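PDB 5FQ8: outer membrane protein OMP121 from Bacteroides thetaiotaomicron, which belongs to the TonB-dependent receptor family and probably imports peptides across the outer membrane, working together with a partner lipoprotein. Local coordinates for residues 211-216 against 337-342. Numbering follows the deposited sequence.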
loop_
_atom_site.group_PDB
_atom_site.type_symbol
_atom_site.label_atom_id
_atom_site.label_comp_id
_atom_site.label_asym_id
_atom_site.label_seq_id
_atom_site.Cartn_x
_atom_site.Cartn_y
_atom_site.Cartn_z
ATOM N N ASN B 211 -12.984 27.424 -19.579
ATOM C CA ASN B 211 -11.791 27.647 -18.786
ATOM C C ASN B 211 -10.813 28.571 -19.479
ATOM O O ASN B 211 -9.605 28.409 -19.321
ATOM C CB ASN B 211 -11.126 26.316 -18.499
ATOM C CG ASN B 211 -10.772 25.611 -19.747
ATOM O OD1 ASN B 211 -11.484 25.719 -20.732
ATOM N ND2 ASN B 211 -9.654 24.924 -19.752
ATOM N N GLY B 212 -11.305 29.522 -20.259
ATOM C CA GLY B 212 -10.441 30.271 -21.143
ATOM C C GLY B 212 -11.146 31.519 -21.613
ATOM O O GLY B 212 -12.282 31.800 -21.229
ATOM N N SER B 213 -10.452 32.276 -22.449
ATOM C CA SER B 213 -10.869 33.634 -22.760
ATOM C C SER B 213 -10.821 33.889 -24.245
ATOM O O SER B 213 -10.269 34.883 -24.707
ATOM C CB SER B 213 -10.006 34.677 -22.061
ATOM O OG SER B 213 -9.924 34.462 -20.671
ATOM N N TRP B 214 -11.395 32.989 -25.029
ATOM C CA TRP B 214 -11.584 33.260 -26.449
ATOM C C TRP B 214 -13.024 33.657 -26.738
ATOM O O TRP B 214 -13.650 33.109 -27.620
ATOM C CB TRP B 214 -11.191 32.053 -27.284
ATOM C CG TRP B 214 -9.785 31.568 -27.125
ATOM C CD1 TRP B 214 -9.366 30.528 -26.367
ATOM C CD2 TRP B 214 -8.627 32.062 -27.796
ATOM N NE1 TRP B 214 -8.021 30.353 -26.504
ATOM C CE2 TRP B 214 -7.542 31.283 -27.381
ATOM C CE3 TRP B 214 -8.401 33.097 -28.702
ATOM C CZ2 TRP B 214 -6.249 31.510 -27.831
ATOM C CZ3 TRP B 214 -7.117 33.319 -29.154
ATOM C CH2 TRP B 214 -6.060 32.531 -28.722
ATOM N N GLY B 215 -13.573 34.601 -25.988
ATOM C CA GLY B 215 -14.927 35.040 -26.218
ATOM C C GLY B 215 -14.947 36.352 -26.968
ATOM O O GLY B 215 -13.982 36.719 -27.646
ATOM N N PRO B 216 -16.051 37.079 -26.873
ATOM C CA PRO B 216 -16.140 38.381 -27.525
ATOM C C PRO B 216 -15.357 39.460 -26.793
ATOM O O PRO B 216 -14.918 39.316 -25.652
ATOM C CB PRO B 216 -17.642 38.678 -27.514
ATOM C CG PRO B 216 -18.207 37.824 -26.521
ATOM C CD PRO B 216 -17.364 36.600 -26.438
ATOM N N THR B 337 -8.603 30.259 -16.186
ATOM C CA THR B 337 -9.682 31.110 -15.748
ATOM C C THR B 337 -9.931 32.170 -16.806
ATOM O O THR B 337 -8.978 32.727 -17.350
ATOM C CB THR B 337 -9.334 31.789 -14.428
ATOM O OG1 THR B 337 -9.008 30.803 -13.450
ATOM C CG2 THR B 337 -10.502 32.604 -13.948
ATOM N N PRO B 338 -11.181 32.466 -17.123
ATOM C CA PRO B 338 -11.454 33.576 -18.030
ATOM C C PRO B 338 -11.027 34.892 -17.410
ATOM O O PRO B 338 -11.057 35.063 -16.194
ATOM C CB PRO B 338 -12.970 33.517 -18.214
ATOM C CG PRO B 338 -13.354 32.154 -17.832
ATOM C CD PRO B 338 -12.407 31.752 -16.758
ATOM N N ARG B 339 -10.648 35.835 -18.267
ATOM C CA ARG B 339 -10.200 37.133 -17.784
ATOM C C ARG B 339 -11.290 37.903 -17.078
ATOM O O ARG B 339 -10.979 38.887 -16.419
ATOM C CB ARG B 339 -9.670 37.987 -18.926
ATOM C CG ARG B 339 -8.577 37.353 -19.721
ATOM C CD ARG B 339 -7.377 37.044 -18.874
ATOM N NE ARG B 339 -6.936 38.234 -18.179
ATOM C CZ ARG B 339 -6.834 38.340 -16.860
ATOM N NH1 ARG B 339 -7.119 37.314 -16.089
ATOM N NH2 ARG B 339 -6.431 39.475 -16.324
ATOM N N ASP B 340 -12.546 37.499 -17.186
ATOM C CA ASP B 340 -13.627 38.263 -16.584
ATOM C C ASP B 340 -14.123 37.683 -15.271
ATOM O O ASP B 340 -14.962 38.307 -14.620
ATOM C CB ASP B 340 -14.797 38.350 -17.558
ATOM C CG ASP B 340 -15.304 36.993 -17.959
ATOM O OD1 ASP B 340 -14.574 36.270 -18.669
ATOM O OD2 ASP B 340 -16.435 36.653 -17.564
ATOM N N ILE B 341 -13.634 36.517 -14.872
ATOM C CA ILE B 341 -14.174 35.766 -13.746
ATOM C C ILE B 341 -13.427 36.142 -12.478
ATOM O O ILE B 341 -12.197 36.236 -12.474
ATOM C CB ILE B 341 -14.077 34.256 -14.009
ATOM C CG1 ILE B 341 -14.916 33.882 -15.225
ATOM C CG2 ILE B 341 -14.547 33.491 -12.796
ATOM C CD1 ILE B 341 -16.337 34.319 -15.122
ATOM N N SER B 342 -14.168 36.359 -11.403
ATOM C CA SER B 342 -13.575 36.729 -10.123
ATOM C C SER B 342 -13.109 35.479 -9.393
ATOM O O SER B 342 -13.931 34.702 -8.905
ATOM C CB SER B 342 -14.590 37.494 -9.285
ATOM O OG SER B 342 -14.083 37.779 -7.999
#
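Two irregular loops of a TonB-dependent receptor barrel meet here: 211-216 lies in the connection between barrel strands 177-188 and 252-264, and the loop 337-342 in that between 306-320 and 376-394, after helix 330-335. The close packing centres on S213. Its OG sits beside the backbone N (chi1 -53°), anti to the carbonyl carbon, and so leans toward the start of a type I beta turn, where the backbone N of R339 donates to OG at 2.9 Å, with a bent N-H...O angle of 143°. OG also hydrogen-bonds OD1 of N842, whose ND2 in turn binds the carbonyl oxygen of T337, so one amide side chain ties the two loops together. Serine suits this spot because a short hydroxyl can serve two polar partners without forcing the backbones apart; an alanine here removes OG, and with it the acceptor for R339 N and the bond to N842 OD1, and would probably weaken the join between the loops. P338 leads into the turn as its first residue, its ring holding phi near -65°; R339 and D340 form the corners, and I341 N closes it by bonding P338 O. The same ring lies against the G212 carbonyl, CB 3.5 Å from O of G212, a van der Waals contact. G212 is extended and meets the proline through its backbone; a CB here would point away from 337-342. The fit loosens toward N211 and T337, whose CA atoms are 5.1 Å apart and whose CB atoms point away from the opposite loop, although both residues remain buried; N211 packs instead on the backbone of the bound peptide. R339 bends at chi2 and chi3, carrying its guanidinium away to Q195, N196 and N244, acceptors suited to arginine's several N-H groups. The near part of that chain stays at the serine, with R339 CG 3.3 Å from S213 OG.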